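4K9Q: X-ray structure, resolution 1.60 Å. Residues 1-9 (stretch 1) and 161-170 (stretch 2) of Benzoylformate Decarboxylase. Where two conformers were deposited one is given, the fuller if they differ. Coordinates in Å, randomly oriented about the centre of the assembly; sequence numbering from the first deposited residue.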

ATOM      1  N   MET A   1      -8.850  31.367 -20.782  1.00 25.39           N
ATOM      2  CA  MET A   1      -9.073  30.207 -19.929  1.00 25.58           C
ATOM      3  C   MET A   1     -10.269  29.419 -20.423  1.00 18.77           C
ATOM      4  O   MET A   1     -11.139  29.953 -21.106  1.00 21.19           O
ATOM      5  CB  MET A   1      -9.333  30.646 -18.485  1.00 24.44           C
ATOM      6  CG  MET A   1      -8.262  31.543 -17.896  1.00 30.17           C
ATOM      7  SD  MET A   1      -8.539  31.853 -16.141  1.00 47.61           S
ATOM      8  CE  MET A   1      -7.734  30.438 -15.410  1.00 30.51           C
ATOM      9  N   ARG A   2     -10.304  28.133 -20.092  1.00 19.18           N
ATOM     10  CA  ARG A   2     -11.457  27.294 -20.381  0.56 18.13           C
ATOM     11  C   ARG A   2     -11.711  26.362 -19.201  1.00 17.80           C
ATOM     12  O   ARG A   2     -10.892  26.283 -18.290  1.00 16.58           O
ATOM     13  CB  ARG A   2     -11.242  26.502 -21.671  0.56 20.36           C
ATOM     14  CG  ARG A   2     -11.434  27.338 -22.928  0.56 23.37           C
ATOM     15  CD  ARG A   2     -11.362  26.503 -24.194  0.56 24.50           C
ATOM     16  NE  ARG A   2     -12.180  27.094 -25.250  0.56 26.98           N
ATOM     17  CZ  ARG A   2     -11.733  27.953 -26.159  0.56 24.00           C
ATOM     18  NH1 ARG A   2     -12.566  28.438 -27.075  0.56 17.87           N
ATOM     19  NH2 ARG A   2     -10.457  28.327 -26.156  0.56 25.72           N
ATOM     20  N   THR A   3     -12.846  25.665 -19.202  1.00 16.34           N
ATOM     21  CA  THR A   3     -13.118  24.750 -18.094  1.00 14.81           C
ATOM     22  C   THR A   3     -12.220  23.527 -18.202  1.00 15.09           C
ATOM     23  O   THR A   3     -11.821  23.129 -19.295  1.00 12.22           O
ATOM     24  CB  THR A   3     -14.575  24.253 -18.065  1.00 12.46           C
ATOM     25  OG1 THR A   3     -14.860  23.528 -19.269  1.00 17.06           O
ATOM     26  CG2 THR A   3     -15.549  25.421 -17.921  1.00 15.17           C
ATOM     27  N   VAL A   4     -11.912  22.937 -17.056  1.00 13.61           N
ATOM     28  CA  VAL A   4     -11.212  21.661 -17.016  1.00 14.22           C
ATOM     29  C   VAL A   4     -11.879  20.667 -17.978  1.00 13.83           C
ATOM     30  O   VAL A   4     -11.208  19.967 -18.735  1.00 12.65           O
ATOM     31  CB  VAL A   4     -11.218  21.088 -15.585  1.00 12.28           C
ATOM     32  CG1 VAL A   4     -10.699  19.640 -15.580  1.00 12.01           C
ATOM     33  CG2 VAL A   4     -10.428  21.987 -14.625  1.00 13.39           C
ATOM     34  N   LYS A   5     -13.210  20.618 -17.968  1.00 15.61           N
ATOM     35  CA  LYS A   5     -13.921  19.673 -18.824  1.00 15.33           C
ATOM     36  C   LYS A   5     -13.654  19.929 -20.316  1.00 12.52           C
ATOM     37  O   LYS A   5     -13.333  19.001 -21.066  1.00 13.42           O
ATOM     38  CB  LYS A   5     -15.428  19.684 -18.530  1.00 13.99           C
ATOM     39  CG  LYS A   5     -16.210  18.640 -19.334  1.00 15.58           C
ATOM     40  CD  LYS A   5     -17.610  18.418 -18.772  1.00 18.28           C
ATOM     41  CE  LYS A   5     -18.507  19.636 -18.951  1.00 25.04           C
ATOM     42  NZ  LYS A   5     -18.916  19.846 -20.367  1.00 27.01           N
ATOM     43  N   GLU A   6     -13.769  21.183 -20.745  1.00 13.48           N
ATOM     44  CA  GLU A   6     -13.569  21.482 -22.160  1.00 16.40           C
ATOM     45  C   GLU A   6     -12.147  21.125 -22.610  1.00 15.58           C
ATOM     46  O   GLU A   6     -11.952  20.521 -23.662  1.00 13.69           O
ATOM     47  CB  GLU A   6     -13.891  22.945 -22.488  1.00 16.68           C
ATOM     48  CG  GLU A   6     -13.924  23.197 -23.987  0.44 20.69           C
ATOM     49  CD  GLU A   6     -14.392  24.590 -24.361  0.30 24.59           C
ATOM     50  OE1 GLU A   6     -14.824  25.346 -23.466  0.66 24.80           O
ATOM     51  OE2 GLU A   6     -14.323  24.926 -25.561  0.79 32.35           O
ATOM     52  N   ILE A   7     -11.159  21.491 -21.800  1.00 12.88           N
ATOM     53  CA  ILE A   7      -9.762  21.197 -22.113  1.00 12.44           C
ATOM     54  C   ILE A   7      -9.484  19.692 -22.148  1.00 13.09           C
ATOM     55  O   ILE A   7      -8.752  19.200 -23.004  1.00 13.47           O
ATOM     56  CB  ILE A   7      -8.837  21.892 -21.113  1.00 17.32           C
ATOM     57  CG1 ILE A   7      -9.030  23.409 -21.230  1.00 15.02           C
ATOM     58  CG2 ILE A   7      -7.379  21.478 -21.329  1.00 18.70           C
ATOM     59  CD1 ILE A   7      -8.424  24.195 -20.087  1.00 16.99           C
ATOM     60  N   THR A   8     -10.079  18.965 -21.207  1.00 13.04           N
ATOM     61  CA  THR A   8      -9.872  17.524 -21.121  1.00 12.71           C
ATOM     62  C   THR A   8     -10.478  16.801 -22.324  1.00 12.51           C
ATOM     63  O   THR A   8      -9.844  15.923 -22.920  1.00 13.02           O
ATOM     64  CB  THR A   8     -10.459  16.967 -19.808  1.00 13.41           C
ATOM     65  OG1 THR A   8      -9.805  17.590 -18.693  1.00 15.10           O
ATOM     66  CG2 THR A   8     -10.269  15.454 -19.731  1.00 14.06           C
ATOM     67  N   PHE A   9     -11.708  17.155 -22.686  1.00 14.09           N
ATOM     68  CA  PHE A   9     -12.322  16.516 -23.837  1.00 15.77           C
ATOM     69  C   PHE A   9     -11.556  16.852 -25.120  1.00 10.65           C
ATOM     70  O   PHE A   9     -11.391  15.989 -25.993  1.00 13.43           O
ATOM     71  CB  PHE A   9     -13.816  16.850 -23.937  1.00 15.50           C
ATOM     72  CG  PHE A   9     -14.681  15.943 -23.111  1.00 13.64           C
ATOM     73  CD1 PHE A   9     -15.183  14.768 -23.649  1.00 17.87           C
ATOM     74  CD2 PHE A   9     -14.976  16.249 -21.793  1.00 15.64           C
ATOM     75  CE1 PHE A   9     -15.973  13.916 -22.883  1.00 17.10           C
ATOM     76  CE2 PHE A   9     -15.762  15.404 -21.024  1.00 14.62           C
ATOM     77  CZ  PHE A   9     -16.259  14.238 -21.571  1.00 13.45           C
ATOM     78  N   ASP A 161     -16.082  18.422  -8.379  1.00 12.99           N
ATOM     79  CA  ASP A 161     -16.083  19.878  -8.491  1.00 12.65           C
ATOM     80  C   ASP A 161     -14.999  20.430  -9.415  1.00 13.28           C
ATOM     81  O   ASP A 161     -15.013  21.621  -9.732  1.00 13.40           O
ATOM     82  CB  ASP A 161     -16.001  20.541  -7.103  1.00 12.20           C
ATOM     83  CG  ASP A 161     -14.774  20.106  -6.290  1.00 14.67           C
ATOM     84  OD1 ASP A 161     -14.380  18.917  -6.329  1.00 14.28           O
ATOM     85  OD2 ASP A 161     -14.213  20.971  -5.574  1.00 17.37           O
ATOM     86  N   ASP A 162     -14.067  19.582  -9.855  1.00 12.04           N
ATOM     87  CA  ASP A 162     -12.960  20.068 -10.678  1.00 13.88           C
ATOM     88  C   ASP A 162     -13.424  20.505 -12.071  1.00 12.44           C
ATOM     89  O   ASP A 162     -12.869  21.447 -12.649  1.00 12.99           O
ATOM     90  CB  ASP A 162     -11.884  18.991 -10.855  1.00 12.52           C
ATOM     91  CG  ASP A 162     -11.068  18.734  -9.589  1.00 15.08           C
ATOM     92  OD1 ASP A 162     -11.264  19.416  -8.561  1.00 16.24           O
ATOM     93  OD2 ASP A 162     -10.209  17.832  -9.647  1.00 12.10           O
ATOM     94  N   TRP A 163     -14.428  19.813 -12.606  1.00 12.28           N
ATOM     95  CA  TRP A 163     -14.764  19.902 -14.020  1.00 11.50           C
ATOM     96  C   TRP A 163     -15.190  21.280 -14.499  1.00 14.61           C
ATOM     97  O   TRP A 163     -14.895  21.653 -15.633  1.00 14.90           O
ATOM     98  CB  TRP A 163     -15.826  18.855 -14.387  1.00 11.76           C
ATOM     99  CG  TRP A 163     -15.314  17.474 -14.182  1.00 13.47           C
ATOM    100  CD1 TRP A 163     -15.673  16.593 -13.196  1.00 16.04           C
ATOM    101  CD2 TRP A 163     -14.310  16.817 -14.961  1.00 14.80           C
ATOM    102  NE1 TRP A 163     -14.958  15.424 -13.328  1.00 14.75           N
ATOM    103  CE2 TRP A 163     -14.115  15.537 -14.402  1.00 13.66           C
ATOM    104  CE3 TRP A 163     -13.553  17.188 -16.080  1.00 14.62           C
ATOM    105  CZ2 TRP A 163     -13.198  14.627 -14.927  1.00 17.15           C
ATOM    106  CZ3 TRP A 163     -12.654  16.280 -16.602  1.00 15.16           C
ATOM    107  CH2 TRP A 163     -12.482  15.016 -16.024  1.00 14.32           C
ATOM    108  N   GLU A 164     -15.881  22.022 -13.639  1.00 14.11           N
ATOM    109  CA  GLU A 164     -16.410  23.339 -14.000  1.00 16.10           C
ATOM    110  C   GLU A 164     -15.422  24.472 -13.742  1.00 16.75           C
ATOM    111  O   GLU A 164     -15.723  25.636 -14.023  1.00 17.72           O
ATOM    112  CB  GLU A 164     -17.685  23.626 -13.207  1.00 18.62           C
ATOM    113  CG  GLU A 164     -17.444  23.746 -11.705  0.71 20.78           C
ATOM    114  CD  GLU A 164     -18.704  24.081 -10.924  0.30 25.82           C
ATOM    115  OE1 GLU A 164     -18.625  24.137  -9.680  0.58 36.51           O
ATOM    116  OE2 GLU A 164     -19.769  24.288 -11.544  0.62 31.78           O
ATOM    117  N   LYS A 165     -14.260  24.155 -13.181  1.00 13.31           N
ATOM    118  CA  LYS A 165     -13.278  25.203 -12.872  1.00 14.23           C
ATOM    119  C   LYS A 165     -12.671  25.784 -14.151  1.00 14.05           C
ATOM    120  O   LYS A 165     -12.299  25.048 -15.068  1.00 15.32           O
ATOM    121  CB  LYS A 165     -12.163  24.667 -11.965  1.00 14.37           C
ATOM    122  CG  LYS A 165     -12.624  24.125 -10.601  1.00 16.34           C
ATOM    123  CD  LYS A 165     -13.220  25.226  -9.729  1.00 18.56           C
ATOM    124  CE  LYS A 165     -13.435  24.754  -8.298  1.00 20.80           C
ATOM    125  NZ  LYS A 165     -14.675  23.962  -8.189  1.00 28.55           N
ATOM    126  N   LEU A 166     -12.585  27.109 -14.218  1.00 14.80           N
ATOM    127  CA  LEU A 166     -11.851  27.772 -15.291  1.00 15.61           C
ATOM    128  C   LEU A 166     -10.370  27.743 -14.978  1.00 19.20           C
ATOM    129  O   LEU A 166      -9.953  28.146 -13.891  1.00 22.10           O
ATOM    130  CB  LEU A 166     -12.296  29.223 -15.424  1.00 19.03           C
ATOM    131  CG  LEU A 166     -13.628  29.464 -16.126  1.00 22.90           C
ATOM    132  CD1 LEU A 166     -13.928  30.955 -16.128  1.00 26.65           C
ATOM    133  CD2 LEU A 166     -13.580  28.918 -17.544  1.00 22.55           C
ATOM    134  N   ILE A 167      -9.574  27.272 -15.929  1.00 16.77           N
ATOM    135  CA  ILE A 167      -8.136  27.139 -15.730  1.00 20.53           C
ATOM    136  C   ILE A 167      -7.393  27.664 -16.954  1.00 25.15           C
ATOM    137  O   ILE A 167      -7.964  27.750 -18.043  1.00 20.38           O
ATOM    138  CB  ILE A 167      -7.728  25.666 -15.472  1.00 22.26           C
ATOM    139  CG1 ILE A 167      -8.049  24.789 -16.686  1.00 17.03           C
ATOM    140  CG2 ILE A 167      -8.413  25.121 -14.216  1.00 17.69           C
ATOM    141  CD1 ILE A 167      -7.321  23.440 -16.682  1.00 18.50           C
ATOM    142  N   PRO A 168      -6.112  28.022 -16.779  1.00 28.08           N
ATOM    143  CA  PRO A 168      -5.306  28.480 -17.914  1.00 28.23           C
ATOM    144  C   PRO A 168      -5.262  27.438 -19.022  1.00 28.12           C
ATOM    145  O   PRO A 168      -5.169  26.236 -18.756  1.00 30.69           O
ATOM    146  CB  PRO A 168      -3.914  28.660 -17.301  1.00 30.02           C
ATOM    147  CG  PRO A 168      -4.176  28.928 -15.859  1.00 32.31           C
ATOM    148  CD  PRO A 168      -5.359  28.064 -15.514  1.00 29.41           C
ATOM    149  N   GLU A 169      -5.357  27.901 -20.261  1.00 32.96           N
ATOM    150  CA  GLU A 169      -5.252  27.017 -21.405  1.00 35.33           C
ATOM    151  C   GLU A 169      -3.790  26.638 -21.599  1.00 38.16           C
ATOM    152  O   GLU A 169      -2.996  27.430 -22.112  1.00 43.95           O
ATOM    153  CB  GLU A 169      -5.799  27.700 -22.662  1.00 36.24           C
ATOM    154  CG  GLU A 169      -7.122  27.144 -23.159  1.00 38.36           C
ATOM    155  CD  GLU A 169      -6.981  25.782 -23.817  1.00 40.45           C
ATOM    156  OE1 GLU A 169      -7.829  25.447 -24.675  1.00 39.69           O
ATOM    157  OE2 GLU A 169      -6.027  25.045 -23.480  1.00 46.76           O
ATOM    158  N   VAL A 170      -3.434  25.435 -21.157  1.00 37.00           N
ATOM    159  CA  VAL A 170      -2.085  24.911 -21.344  1.00 42.11           C
ATOM    160  C   VAL A 170      -2.129  23.688 -22.254  1.00 40.25           C
ATOM    161  O   VAL A 170      -3.017  22.837 -22.135  1.00 37.34           O
ATOM    162  CB  VAL A 170      -1.421  24.536 -20.004  1.00 40.27           C
ATOM    163  CG1 VAL A 170      -0.071  23.876 -20.244  0.56 40.34           C
ATOM    164  CG2 VAL A 170      -1.265  25.773 -19.129  0.58 39.18           C
TER

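The chain's first residues form a two-residue antiparallel bridge and turn at once into a helix, and the partner segment keeps hold of them through the change. R2 and I167 make the hydrogen-bonded pair, R2 N to I167 O at 3.1 Å and I167 N to R2 O at 2.9 Å. T3 and L166 form the next, non-hydrogen-bonded pair, their CA atoms 4.3 Å apart.

The first two amides of the helix, which have no helical carbonyl before them to bind, then donate across the contact: V4 N to K165 O at 2.9 Å and K5 N to W163 O at 3.1 Å. The type I turn from D162 to K165, closed by K165 N to D162 O at 3.1 Å, lies where these carbonyls are offered. E6 N is served from within its own segment, by T3 OG1 at 3.0 Å, so T3 is both strand residue and N-cap. K165 O also receives a CA-H contact from T3 CA at 3.1 Å.

Side chains pack on both faces of the short bridge. On the R2 and I167 face, I167 meets the helix: its CG2 lies 3.7 Å from V4 CG2, and its CG1 3.5 Å from I7 CD1. V4 also reaches W163, with V4 CG1 3.8 Å from W163 CE3, while T8 OG1 sits at the edge of that indole, 3.8 Å from W163 CZ3, and spends its hydrogen bond on V4 O at 2.8 Å. On the other face, T3 CG2 lies 4.0 Å from L166 CD2.

No salt bridge crosses the contact. R2 NE pairs with E6 OE2 at 3.1 Å, a salt bridge within its own segment whose hydrogen bond is weak, whereas R2 NH2 stays 4.2 Å from E169 OE1. The rule to read here is that four backbone hydrogen bonds span the strand-to-helix change, while buried side chains pack across it, V4 against W163 and I167, and I7 against I167.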